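PDB 6XSX: ZmpA Glycopeptidase from Clostridium perfringens, which is a metalloprotease of the M60 family that probably cleaves glycosylated protein substrates, this chain being its catalytic module. Local coordinates for residues A[433-438]-A[477-482]; A[443-448]-A[517-522]; A[452-457]-A[511-516]. All coordinates share one frame; numbering follows the deposited sequence.

Contact 1: residues A[433-438]-A[477-482]. With EDO (1,2-ethanediol), chain E.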
ATOM      1  N   TYR A 433      16.874 -11.089  14.686  1.00 19.10           N
ATOM      2  CA  TYR A 433      16.786 -10.100  15.754  1.00 18.11           C
ATOM      3  C   TYR A 433      16.400  -8.724  15.202  1.00 18.45           C
ATOM      4  O   TYR A 433      16.224  -7.786  15.978  1.00 17.85           O
ATOM      5  CB  TYR A 433      18.086 -10.013  16.563  1.00 19.45           C
ATOM      6  CG  TYR A 433      18.421 -11.192  17.452  1.00 19.80           C
ATOM      7  CD1 TYR A 433      17.439 -12.060  17.911  1.00 19.60           C
ATOM      8  CD2 TYR A 433      19.723 -11.417  17.877  1.00 20.19           C
ATOM      9  CE1 TYR A 433      17.745 -13.142  18.720  1.00 19.60           C
ATOM     10  CE2 TYR A 433      20.047 -12.493  18.692  1.00 19.93           C
ATOM     11  CZ  TYR A 433      19.052 -13.358  19.118  1.00 20.41           C
ATOM     12  OH  TYR A 433      19.352 -14.422  19.921  1.00 21.68           O
ATOM     13  N   ALA A 434      16.266  -8.590  13.869  1.00 18.02           N
ATOM     14  CA  ALA A 434      15.893  -7.308  13.284  1.00 17.88           C
ATOM     15  C   ALA A 434      14.565  -6.838  13.872  1.00 17.76           C
ATOM     16  O   ALA A 434      13.663  -7.647  14.092  1.00 17.90           O
ATOM     17  CB  ALA A 434      15.797  -7.396  11.775  1.00 17.11           C
ATOM     18  N   ASN A 435      14.471  -5.525  14.114  1.00 17.78           N
ATOM     19  CA  ASN A 435      13.255  -4.892  14.609  1.00 18.46           C
ATOM     20  C   ASN A 435      13.283  -3.404  14.260  1.00 19.06           C
ATOM     21  O   ASN A 435      14.303  -2.888  13.807  1.00 20.23           O
ATOM     22  CB  ASN A 435      13.026  -5.184  16.098  1.00 17.74           C
ATOM     23  CG  ASN A 435      14.020  -4.486  16.997  1.00 18.36           C
ATOM     24  OD1 ASN A 435      13.887  -3.293  17.248  1.00 19.19           O
ATOM     25  ND2 ASN A 435      15.023  -5.210  17.479  1.00 18.40           N
ATOM     26  N   ASP A 436      12.148  -2.728  14.477  1.00 19.11           N
ATOM     27  CA  ASP A 436      11.919  -1.355  14.067  1.00 19.24           C
ATOM     28  C   ASP A 436      12.935  -0.375  14.652  1.00 19.94           C
ATOM     29  O   ASP A 436      13.121   0.696  14.075  1.00 21.80           O
ATOM     30  CB  ASP A 436      10.469  -0.913  14.321  1.00 19.63           C
ATOM     31  CG  ASP A 436       9.448  -1.665  13.481  1.00 19.18           C
ATOM     32  OD1 ASP A 436       9.835  -2.249  12.466  1.00 20.07           O
ATOM     33  OD2 ASP A 436       8.280  -1.682  13.865  1.00 20.85           O
ATOM     34  N   LYS A 437      13.595  -0.717  15.771  1.00 19.18           N
ATOM     35  CA  LYS A 437      14.592   0.192  16.334  1.00 19.72           C
ATOM     36  C   LYS A 437      15.681   0.519  15.310  1.00 18.78           C
ATOM     37  O   LYS A 437      16.280   1.592  15.366  1.00 18.32           O
ATOM     38  CB  LYS A 437      15.188  -0.330  17.645  1.00 19.37           C
ATOM     39  CG  LYS A 437      14.196  -0.407  18.796  1.00 22.76           C
ATOM     40  CD  LYS A 437      14.853  -0.336  20.161  1.00 24.06           C
ATOM     41  CE  LYS A 437      15.583   0.968  20.396  1.00 24.58           C
ATOM     42  NZ  LYS A 437      16.281   0.959  21.702  1.00 26.91           N
ATOM     43  N   MET A 438      15.891  -0.389  14.351  1.00 18.46           N
ATOM     44  CA  MET A 438      16.932  -0.242  13.339  1.00 18.82           C
ATOM     45  C   MET A 438      16.740   1.045  12.529  1.00 19.41           C
ATOM     46  O   MET A 438      17.726   1.620  12.084  1.00 19.95           O
ATOM     47  CB  MET A 438      16.984  -1.450  12.395  1.00 17.28           C
ATOM     48  CG  MET A 438      17.561  -2.713  13.043  1.00 16.87           C
ATOM     49  SD  MET A 438      17.225  -4.189  12.036  1.00 17.23           S
ATOM     50  CE  MET A 438      18.219  -3.812  10.591  1.00 16.58           C
ATOM     51  N   ASN A 477      22.446   3.277  19.239  1.00 20.32           N
ATOM     52  CA  ASN A 477      23.060   2.313  18.339  1.00 19.48           C
ATOM     53  C   ASN A 477      22.528   0.908  18.604  1.00 19.64           C
ATOM     54  O   ASN A 477      22.764   0.007  17.805  1.00 20.52           O
ATOM     55  CB  ASN A 477      24.589   2.357  18.414  1.00 19.86           C
ATOM     56  CG  ASN A 477      25.142   3.705  17.990  1.00 20.61           C
ATOM     57  OD1 ASN A 477      24.524   4.402  17.198  1.00 20.02           O
ATOM     58  ND2 ASN A 477      26.287   4.096  18.526  1.00 21.09           N
ATOM     59  N   VAL A 478      21.829   0.723  19.731  1.00 19.71           N
ATOM     60  CA  VAL A 478      21.444  -0.608  20.189  1.00 18.57           C
ATOM     61  C   VAL A 478      19.993  -0.896  19.794  1.00 18.06           C
ATOM     62  O   VAL A 478      19.126  -0.036  19.941  1.00 17.30           O
ATOM     63  CB  VAL A 478      21.665  -0.743  21.712  1.00 18.29           C
ATOM     64  CG1 VAL A 478      20.898   0.305  22.524  1.00 17.43           C
ATOM     65  CG2 VAL A 478      21.370  -2.151  22.222  1.00 18.01           C
ATOM     66  N   ILE A 479      19.729  -2.119  19.306  1.00 18.56           N
ATOM     67  CA  ILE A 479      18.378  -2.514  18.933  1.00 18.36           C
ATOM     68  C   ILE A 479      17.835  -3.570  19.899  1.00 18.83           C
ATOM     69  O   ILE A 479      16.638  -3.870  19.884  1.00 17.38           O
ATOM     70  CB  ILE A 479      18.291  -2.983  17.468  1.00 19.03           C
ATOM     71  CG1 ILE A 479      19.139  -4.235  17.219  1.00 19.99           C
ATOM     72  CG2 ILE A 479      18.633  -1.836  16.518  1.00 18.91           C
ATOM     73  CD1 ILE A 479      18.893  -4.899  15.876  1.00 21.12           C
ATOM     74  N   GLY A 480      18.711  -4.138  20.735  1.00 18.46           N
ATOM     75  CA  GLY A 480      18.228  -5.086  21.726  1.00 19.55           C
ATOM     76  C   GLY A 480      19.355  -5.914  22.328  1.00 20.53           C
ATOM     77  O   GLY A 480      20.512  -5.796  21.909  1.00 20.79           O
ATOM     78  N   TYR A 481      18.983  -6.760  23.297  1.00 19.90           N
ATOM     79  CA  TYR A 481      19.944  -7.562  24.036  1.00 20.69           C
ATOM     80  C   TYR A 481      19.499  -9.013  24.006  1.00 20.28           C
ATOM     81  O   TYR A 481      18.330  -9.324  24.236  1.00 20.67           O
ATOM     82  CB  TYR A 481      20.059  -7.103  25.495  1.00 20.86           C
ATOM     83  CG  TYR A 481      20.487  -5.666  25.669  1.00 20.70           C
ATOM     84  CD1 TYR A 481      21.822  -5.339  25.846  1.00 21.06           C
ATOM     85  CD2 TYR A 481      19.563  -4.631  25.642  1.00 20.51           C
ATOM     86  CE1 TYR A 481      22.231  -4.022  26.000  1.00 21.05           C
ATOM     87  CE2 TYR A 481      19.955  -3.310  25.790  1.00 21.19           C
ATOM     88  CZ  TYR A 481      21.293  -3.005  25.972  1.00 21.91           C
ATOM     89  OH  TYR A 481      21.687  -1.706  26.123  1.00 22.85           O
ATOM     90  N   GLU A 482      20.463  -9.883  23.723  1.00 20.12           N
ATOM     91  CA  GLU A 482      20.250 -11.314  23.771  1.00 21.44           C
ATOM     92  C   GLU A 482      20.703 -11.831  25.138  1.00 23.35           C
ATOM     93  O   GLU A 482      21.805 -11.514  25.605  1.00 22.19           O
ATOM     94  CB  GLU A 482      21.036 -11.955  22.630  1.00 21.49           C
ATOM     95  CG  GLU A 482      21.099 -13.466  22.724  1.00 22.23           C
ATOM     96  CD  GLU A 482      22.187 -14.045  21.846  1.00 23.58           C
ATOM     97  OE1 GLU A 482      23.365 -13.964  22.252  1.00 23.67           O
ATOM     98  OE2 GLU A 482      21.853 -14.536  20.741  1.00 25.23           O
TER
HETATM   99  C1  EDO E1304      17.439  -2.080  23.895  1.00 33.99           C
HETATM  100  O1  EDO E1304      17.110  -1.501  22.643  1.00 34.12           O
HETATM  101  C2  EDO E1304      17.131  -1.224  25.069  1.00 30.89           C
HETATM  102  O2  EDO E1304      16.964   0.127  24.735  1.00 34.49           O
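Y433 and E482 meet hydroxyl to carboxylate: Y433 OH donates to E482 OE2 at 2.6 Å. The oxygen takes the bond on its anti lone pair and lies near the ring plane at the ring's edge, while the carboxylate stands 82° to the ring. E482 gets there with CG anti to its backbone N (chi1 169°) and the rest of the chain extended. In the middle of the contact, N435 ND2 gives one bond to I479 O at 3.2 Å, coming from above the carbonyl plane, and another to Y433 O; one amide nitrogen thereby joins strand 478-482 to the backbone at Y433. I479 supplies the apolar part: its CG2 rests on M438 CG at 3.7 Å and on K437 CB at 3.9 Å. K437 bends at chi3, which brings NZ to a weak 3.5 Å bond with V478 O and a good 2.8 Å bond to EDO O1, the diol probably coming from the crystallisation liquor. Further out, K430 forms a salt bridge with the same E482 OE2, and the Y433 ring stacks on F492. N435 OD1 accepts from K437 N at 3.0 Å, fixing the amide that reaches I479. With M438 answering weakly through SD to N435 N, this is a capping box leading into helix 437-440, docked against strand 478-485.

Contact 2: residues A[443-448]-A[517-522]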
ATOM      1  N   GLY A 443      20.376   5.986  14.284  1.00 23.22           N
ATOM      2  CA  GLY A 443      21.721   5.884  14.821  1.00 22.23           C
ATOM      3  C   GLY A 443      22.643   5.178  13.836  1.00 22.99           C
ATOM      4  O   GLY A 443      22.371   5.150  12.634  1.00 22.03           O
ATOM      5  N   GLY A 444      23.728   4.601  14.364  1.00 22.20           N
ATOM      6  CA  GLY A 444      24.663   3.850  13.546  1.00 21.12           C
ATOM      7  C   GLY A 444      25.049   2.538  14.221  1.00 23.07           C
ATOM      8  O   GLY A 444      24.260   1.938  14.958  1.00 24.56           O
ATOM      9  N   VAL A 445      26.290   2.118  13.977  1.00 21.29           N
ATOM     10  CA  VAL A 445      26.788   0.857  14.494  1.00 21.18           C
ATOM     11  C   VAL A 445      27.476   1.143  15.830  1.00 22.07           C
ATOM     12  O   VAL A 445      27.720   2.307  16.160  1.00 22.08           O
ATOM     13  CB  VAL A 445      27.738   0.209  13.466  1.00 20.43           C
ATOM     14  CG1 VAL A 445      26.994  -0.211  12.204  1.00 19.44           C
ATOM     15  CG2 VAL A 445      28.913   1.124  13.123  1.00 19.35           C
ATOM     16  N   PHE A 446      27.788   0.092  16.596  1.00 20.64           N
ATOM     17  CA  PHE A 446      28.459   0.298  17.872  1.00 21.85           C
ATOM     18  C   PHE A 446      29.792   1.016  17.655  1.00 22.71           C
ATOM     19  O   PHE A 446      30.543   0.678  16.739  1.00 23.49           O
ATOM     20  CB  PHE A 446      28.703  -1.032  18.583  1.00 19.86           C
ATOM     21  CG  PHE A 446      27.484  -1.693  19.175  1.00 19.41           C
ATOM     22  CD1 PHE A 446      26.511  -0.948  19.824  1.00 19.13           C
ATOM     23  CD2 PHE A 446      27.342  -3.077  19.132  1.00 18.70           C
ATOM     24  CE1 PHE A 446      25.400  -1.562  20.390  1.00 19.30           C
ATOM     25  CE2 PHE A 446      26.226  -3.691  19.688  1.00 18.87           C
ATOM     26  CZ  PHE A 446      25.255  -2.933  20.315  1.00 18.83           C
ATOM     27  N   THR A 447      30.091   1.993  18.520  1.00 23.25           N
ATOM     28  CA  THR A 447      31.435   2.552  18.569  1.00 24.22           C
ATOM     29  C   THR A 447      32.372   1.575  19.278  1.00 25.08           C
ATOM     30  O   THR A 447      31.928   0.649  19.962  1.00 23.43           O
ATOM     31  CB  THR A 447      31.475   3.934  19.238  1.00 24.10           C
ATOM     32  OG1 THR A 447      31.544   3.740  20.653  1.00 22.14           O
ATOM     33  CG2 THR A 447      30.317   4.830  18.844  1.00 23.97           C
ATOM     34  N   GLU A 448      33.677   1.844  19.136  1.00 27.25           N
ATOM     35  CA  GLU A 448      34.754   1.084  19.748  1.00 29.05           C
ATOM     36  C   GLU A 448      34.760   1.257  21.268  1.00 27.53           C
ATOM     37  O   GLU A 448      35.499   0.554  21.961  1.00 26.83           O
ATOM     38  CB  GLU A 448      36.100   1.557  19.188  1.00 33.72           C
ATOM     39  CG  GLU A 448      36.297   1.281  17.703  1.00 39.87           C
ATOM     40  CD  GLU A 448      36.569  -0.174  17.343  1.00 45.35           C
ATOM     41  OE1 GLU A 448      36.367  -1.050  18.216  1.00 50.37           O
ATOM     42  OE2 GLU A 448      36.981  -0.435  16.189  1.00 47.27           O
ATOM     43  N   ASP A 517      23.454  -4.080  17.511  1.00 17.83           N
ATOM     44  CA  ASP A 517      23.386  -2.731  16.969  1.00 18.56           C
ATOM     45  C   ASP A 517      22.496  -2.674  15.724  1.00 18.64           C
ATOM     46  O   ASP A 517      21.928  -3.681  15.297  1.00 18.89           O
ATOM     47  CB  ASP A 517      24.778  -2.137  16.749  1.00 18.82           C
ATOM     48  CG  ASP A 517      25.508  -2.650  15.519  1.00 19.41           C
ATOM     49  OD1 ASP A 517      24.875  -3.366  14.685  1.00 19.14           O
ATOM     50  OD2 ASP A 517      26.721  -2.345  15.411  1.00 20.18           O
ATOM     51  N   ASN A 518      22.425  -1.478  15.136  1.00 17.68           N
ATOM     52  CA  ASN A 518      21.454  -1.133  14.111  1.00 18.68           C
ATOM     53  C   ASN A 518      21.680  -1.944  12.835  1.00 19.64           C
ATOM     54  O   ASN A 518      20.793  -1.994  11.988  1.00 20.79           O
ATOM     55  CB  ASN A 518      21.459   0.371  13.814  1.00 17.92           C
ATOM     56  CG  ASN A 518      20.761   1.194  14.877  1.00 18.43           C
ATOM     57  OD1 ASN A 518      19.633   0.875  15.258  1.00 17.58           O
ATOM     58  ND2 ASN A 518      21.405   2.267  15.332  1.00 17.71           N
ATOM     59  N   GLU A 519      22.869  -2.537  12.688  1.00 18.66           N
ATOM     60  CA  GLU A 519      23.156  -3.418  11.566  1.00 19.67           C
ATOM     61  C   GLU A 519      23.227  -4.876  12.033  1.00 18.86           C
ATOM     62  O   GLU A 519      23.812  -5.719  11.355  1.00 18.29           O
ATOM     63  CB  GLU A 519      24.411  -2.941  10.833  1.00 20.02           C
ATOM     64  CG  GLU A 519      24.171  -1.660  10.053  1.00 23.12           C
ATOM     65  CD  GLU A 519      25.358  -1.051   9.328  1.00 24.23           C
ATOM     66  OE1 GLU A 519      26.362  -1.772   9.100  1.00 26.29           O
ATOM     67  OE2 GLU A 519      25.289   0.164   9.033  1.00 26.09           O
ATOM     68  N   ILE A 520      22.622  -5.164  13.198  1.00 18.08           N
ATOM     69  CA  ILE A 520      22.524  -6.513  13.741  1.00 17.89           C
ATOM     70  C   ILE A 520      23.920  -7.113  13.960  1.00 19.08           C
ATOM     71  O   ILE A 520      24.150  -8.302  13.715  1.00 17.56           O
ATOM     72  CB  ILE A 520      21.630  -7.416  12.863  1.00 17.13           C
ATOM     73  CG1 ILE A 520      20.507  -6.617  12.181  1.00 16.56           C
ATOM     74  CG2 ILE A 520      21.091  -8.571  13.704  1.00 17.13           C
ATOM     75  CD1 ILE A 520      19.568  -7.438  11.291  1.00 16.97           C
ATOM     76  N   ASN A 521      24.857  -6.292  14.439  1.00 18.64           N
ATOM     77  CA  ASN A 521      26.130  -6.837  14.875  1.00 19.35           C
ATOM     78  C   ASN A 521      26.088  -7.055  16.382  1.00 20.15           C
ATOM     79  O   ASN A 521      25.645  -6.177  17.123  1.00 19.85           O
ATOM     80  CB  ASN A 521      27.303  -5.921  14.527  1.00 19.04           C
ATOM     81  CG  ASN A 521      27.453  -5.731  13.039  1.00 19.31           C
ATOM     82  OD1 ASN A 521      26.995  -4.734  12.489  1.00 22.08           O
ATOM     83  ND2 ASN A 521      28.087  -6.681  12.379  1.00 18.76           N
ATOM     84  N   PRO A 522      26.590  -8.214  16.875  1.00 22.25           N
ATOM     85  CA  PRO A 522      26.676  -8.464  18.317  1.00 22.29           C
ATOM     86  C   PRO A 522      27.844  -7.698  18.943  1.00 23.59           C
ATOM     87  O   PRO A 522      28.843  -7.447  18.273  1.00 24.18           O
ATOM     88  CB  PRO A 522      26.898  -9.985  18.367  1.00 23.37           C
ATOM     89  CG  PRO A 522      27.665 -10.300  17.083  1.00 22.94           C
ATOM     90  CD  PRO A 522      27.093  -9.337  16.062  1.00 21.83           C
TER
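V445 and D517 pass with their CA atoms 5.5 Å apart, where the irregular run 443-448 crosses the type I turn D517-I520. D517 does most of the work. OD2 accepts from F446 N at 2.9 Å, a fairly straight bond (163°) on the anti side of the carboxylate, and OD1 takes E519 N and N521 N, one from each face of its plane. The E519 bond makes an Asx turn, and three backbone N-H groups together hold the carboxylate in place. D517 CB, meanwhile, sits over the centre of the F446 ring, 3.4 Å from the centroid and almost on the normal: a close CH-pi contact. In N518, chi1 of -76° sets the amide beside the backbone N, from where ND2 reaches G444 O at 2.9 Å, in the carbonyl plane on a lone pair; the same nitrogen also bonds N476 O. On the solvent side V445 CG1 lies against the E519 carboxylate, 3.4 Å from E519 CD. F446 reaches inward from here, touching A515 of strand 511-517 and V478 of strand 478-485. N518 packs on I479 and bonds through OD1 to N441, so the turn sits beside the loop that follows helix 437-440, at the end of strand 511-517.

Contact 3: residues A[452-457]-A[511-516]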
ATOM      1  N   PHE A 452      28.298  -1.507  28.158  1.00 20.72           N
ATOM      2  CA  PHE A 452      26.966  -1.780  28.669  1.00 22.10           C
ATOM      3  C   PHE A 452      27.074  -2.750  29.843  1.00 23.32           C
ATOM      4  O   PHE A 452      28.063  -3.465  29.969  1.00 22.24           O
ATOM      5  CB  PHE A 452      26.040  -2.308  27.567  1.00 21.93           C
ATOM      6  CG  PHE A 452      26.279  -3.737  27.147  1.00 22.12           C
ATOM      7  CD1 PHE A 452      25.458  -4.759  27.604  1.00 21.65           C
ATOM      8  CD2 PHE A 452      27.329  -4.061  26.295  1.00 21.29           C
ATOM      9  CE1 PHE A 452      25.677  -6.072  27.209  1.00 22.33           C
ATOM     10  CE2 PHE A 452      27.548  -5.376  25.912  1.00 21.69           C
ATOM     11  CZ  PHE A 452      26.725  -6.380  26.372  1.00 21.57           C
ATOM     12  N   GLU A 453      26.041  -2.761  30.686  1.00 25.65           N
ATOM     13  CA  GLU A 453      26.025  -3.569  31.892  1.00 28.98           C
ATOM     14  C   GLU A 453      24.627  -4.145  32.078  1.00 27.96           C
ATOM     15  O   GLU A 453      23.667  -3.610  31.536  1.00 26.13           O
ATOM     16  CB  GLU A 453      26.362  -2.704  33.107  1.00 31.34           C
ATOM     17  CG  GLU A 453      27.771  -2.138  33.060  1.00 39.48           C
ATOM     18  CD  GLU A 453      28.172  -1.318  34.272  1.00 44.42           C
ATOM     19  OE1 GLU A 453      27.402  -0.402  34.643  1.00 48.10           O
ATOM     20  OE2 GLU A 453      29.250  -1.607  34.853  1.00 49.96           O
ATOM     21  N   ALA A 454      24.542  -5.218  32.872  1.00 28.12           N
ATOM     22  CA  ALA A 454      23.279  -5.822  33.270  1.00 31.86           C
ATOM     23  C   ALA A 454      23.253  -5.981  34.786  1.00 33.38           C
ATOM     24  O   ALA A 454      24.278  -6.268  35.394  1.00 34.00           O
ATOM     25  CB  ALA A 454      23.107  -7.162  32.591  1.00 31.03           C
ATOM     26  N   GLU A 455      22.065  -5.817  35.372  1.00 35.05           N
ATOM     27  CA  GLU A 455      21.874  -5.987  36.804  1.00 38.17           C
ATOM     28  C   GLU A 455      20.639  -6.857  37.033  1.00 35.63           C
ATOM     29  O   GLU A 455      19.587  -6.585  36.465  1.00 33.94           O
ATOM     30  CB  GLU A 455      21.694  -4.614  37.458  1.00 39.78           C
ATOM     31  CG  GLU A 455      21.518  -4.681  38.963  1.00 46.98           C
ATOM     32  CD  GLU A 455      21.338  -3.334  39.646  1.00 50.46           C
ATOM     33  OE1 GLU A 455      20.305  -2.670  39.398  1.00 53.82           O
ATOM     34  OE2 GLU A 455      22.232  -2.947  40.423  1.00 54.29           O
ATOM     35  N   ALA A 456      20.772  -7.896  37.866  1.00 33.84           N
ATOM     36  CA  ALA A 456      19.652  -8.781  38.158  1.00 33.95           C
ATOM     37  C   ALA A 456      19.111  -8.509  39.560  1.00 34.75           C
ATOM     38  O   ALA A 456      19.873  -8.215  40.472  1.00 34.87           O
ATOM     39  CB  ALA A 456      20.066 -10.222  37.994  1.00 31.76           C
ATOM     40  N   LYS A 457      17.783  -8.576  39.711  1.00 36.17           N
ATOM     41  CA  LYS A 457      17.121  -8.530  41.007  1.00 36.54           C
ATOM     42  C   LYS A 457      16.022  -9.587  41.000  1.00 36.17           C
ATOM     43  O   LYS A 457      15.443  -9.867  39.956  1.00 34.45           O
ATOM     44  CB  LYS A 457      16.525  -7.143  41.281  1.00 34.10           C
ATOM     45  N   TYR A 511      24.778 -15.966  33.681  1.00 41.14           N
ATOM     46  CA  TYR A 511      24.098 -15.271  32.595  1.00 38.36           C
ATOM     47  C   TYR A 511      25.113 -14.612  31.662  1.00 37.06           C
ATOM     48  O   TYR A 511      26.183 -14.188  32.096  1.00 36.82           O
ATOM     49  CB  TYR A 511      23.107 -14.235  33.133  1.00 38.00           C
ATOM     50  CG  TYR A 511      21.827 -14.777  33.719  1.00 38.31           C
ATOM     51  CD1 TYR A 511      20.756 -15.135  32.910  1.00 37.89           C
ATOM     52  CD2 TYR A 511      21.662 -14.895  35.090  1.00 39.02           C
ATOM     53  CE1 TYR A 511      19.569 -15.616  33.444  1.00 38.47           C
ATOM     54  CE2 TYR A 511      20.485 -15.380  35.641  1.00 39.65           C
ATOM     55  CZ  TYR A 511      19.434 -15.740  34.817  1.00 39.77           C
ATOM     56  OH  TYR A 511      18.276 -16.213  35.364  1.00 40.32           O
ATOM     57  N   SER A 512      24.750 -14.513  30.377  1.00 35.66           N
ATOM     58  CA  SER A 512      25.596 -13.897  29.366  1.00 32.54           C
ATOM     59  C   SER A 512      24.751 -13.048  28.419  1.00 30.50           C
ATOM     60  O   SER A 512      23.835 -13.562  27.779  1.00 29.04           O
ATOM     61  CB  SER A 512      26.384 -14.938  28.617  1.00 32.95           C
ATOM     62  OG  SER A 512      27.304 -14.319  27.736  1.00 31.40           O
ATOM     63  N   ILE A 513      25.084 -11.752  28.343  1.00 27.38           N
ATOM     64  CA  ILE A 513      24.282 -10.750  27.658  1.00 25.57           C
ATOM     65  C   ILE A 513      25.074 -10.193  26.475  1.00 25.96           C
ATOM     66  O   ILE A 513      26.210  -9.732  26.630  1.00 24.55           O
ATOM     67  CB  ILE A 513      23.875  -9.618  28.623  1.00 25.09           C
ATOM     68  CG1 ILE A 513      23.304 -10.141  29.946  1.00 24.38           C
ATOM     69  CG2 ILE A 513      22.942  -8.626  27.938  1.00 23.26           C
ATOM     70  CD1 ILE A 513      21.984 -10.882  29.826  1.00 22.47           C
ATOM     71  N   VAL A 514      24.448 -10.221  25.294  1.00 24.20           N
ATOM     72  CA  VAL A 514      25.055  -9.700  24.082  1.00 22.99           C
ATOM     73  C   VAL A 514      24.128  -8.634  23.495  1.00 24.38           C
ATOM     74  O   VAL A 514      22.973  -8.923  23.187  1.00 23.83           O
ATOM     75  CB  VAL A 514      25.343 -10.844  23.090  1.00 23.53           C
ATOM     76  CG1 VAL A 514      25.903 -10.345  21.765  1.00 21.71           C
ATOM     77  CG2 VAL A 514      26.262 -11.908  23.694  1.00 22.48           C
ATOM     78  N   ALA A 515      24.644  -7.403  23.362  1.00 22.81           N
ATOM     79  CA  ALA A 515      23.897  -6.287  22.802  1.00 21.71           C
ATOM     80  C   ALA A 515      24.030  -6.308  21.280  1.00 21.37           C
ATOM     81  O   ALA A 515      25.028  -6.787  20.759  1.00 20.88           O
ATOM     82  CB  ALA A 515      24.394  -4.979  23.384  1.00 21.30           C
ATOM     83  N   TYR A 516      22.999  -5.810  20.580  1.00 20.49           N
ATOM     84  CA  TYR A 516      22.985  -5.836  19.123  1.00 19.74           C
ATOM     85  C   TYR A 516      22.742  -4.433  18.592  1.00 18.59           C
ATOM     86  O   TYR A 516      21.928  -3.706  19.155  1.00 18.28           O
ATOM     87  CB  TYR A 516      21.934  -6.805  18.580  1.00 19.31           C
ATOM     88  CG  TYR A 516      22.426  -8.221  18.486  1.00 20.42           C
ATOM     89  CD1 TYR A 516      22.484  -9.029  19.613  1.00 20.76           C
ATOM     90  CD2 TYR A 516      22.858  -8.746  17.275  1.00 20.88           C
ATOM     91  CE1 TYR A 516      22.952 -10.334  19.531  1.00 21.65           C
ATOM     92  CE2 TYR A 516      23.318 -10.048  17.176  1.00 21.16           C
ATOM     93  CZ  TYR A 516      23.367 -10.841  18.311  1.00 21.86           C
ATOM     94  OH  TYR A 516      23.824 -12.124  18.229  1.00 22.51           O
TER
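F452 swings its ring onto strand 511-516 because chi1 of 75° sets CG between its own backbone N and carbonyl carbon; across from it, I513 has CG2 anti to the backbone N, aimed at the ring, with CG1 beside that N and turned to A454. One face of the F452 ring carries A515 CB, 4.0 Å from the centroid and 8° off the normal, a CH-pi contact over the middle of the ring. At the edge, in plane, F452 CZ comes within 3.4 Å of I513 O, and the neighbouring ring atom CE1 touches I513 CG2 at 3.8 Å. Two residues on, where the strand again faces its partner, A454 CB meets I513 CG1 at 4.0 Å. The strand axes pass 8.5 Å apart, their directions 141° from one another: these are strands of two sheets facing each other, as in a fibronectin type III-like beta sandwich. F468, I466 and F528 add further apolar side chains around I513 and A454. Backbone pairing runs within each sheet, E453 with D469 and S512 with S484. Chemically, adhesion between the two strands rests on shape and dispersion, with the ring's C-H edge against I513 O as a mildly polar touch.

Overall arrangement
Strands 478-485 and 511-517 are hydrogen-bonded neighbours in one sheet, and they join contacts 1 and 3: I479 N meets Y516 O, and E482 N meets V514 O, both at 2.7 Å, with the two centres 14 Å apart. Contact 2 is closer to contact 1, about 9 Å centre to centre, through N477 OD1 and G444 N at 2.9 Å. It lies about 16 Å from contact 3, which is nested inside the loop closed by contact 2. Together they run from the helical part into the C-terminal beta sandwich. The diol sits at contact 1, where it also bonds S494 O. Helix 277-286, whose HExxH pattern probably marks the metal site, though metal-free here, takes part in none.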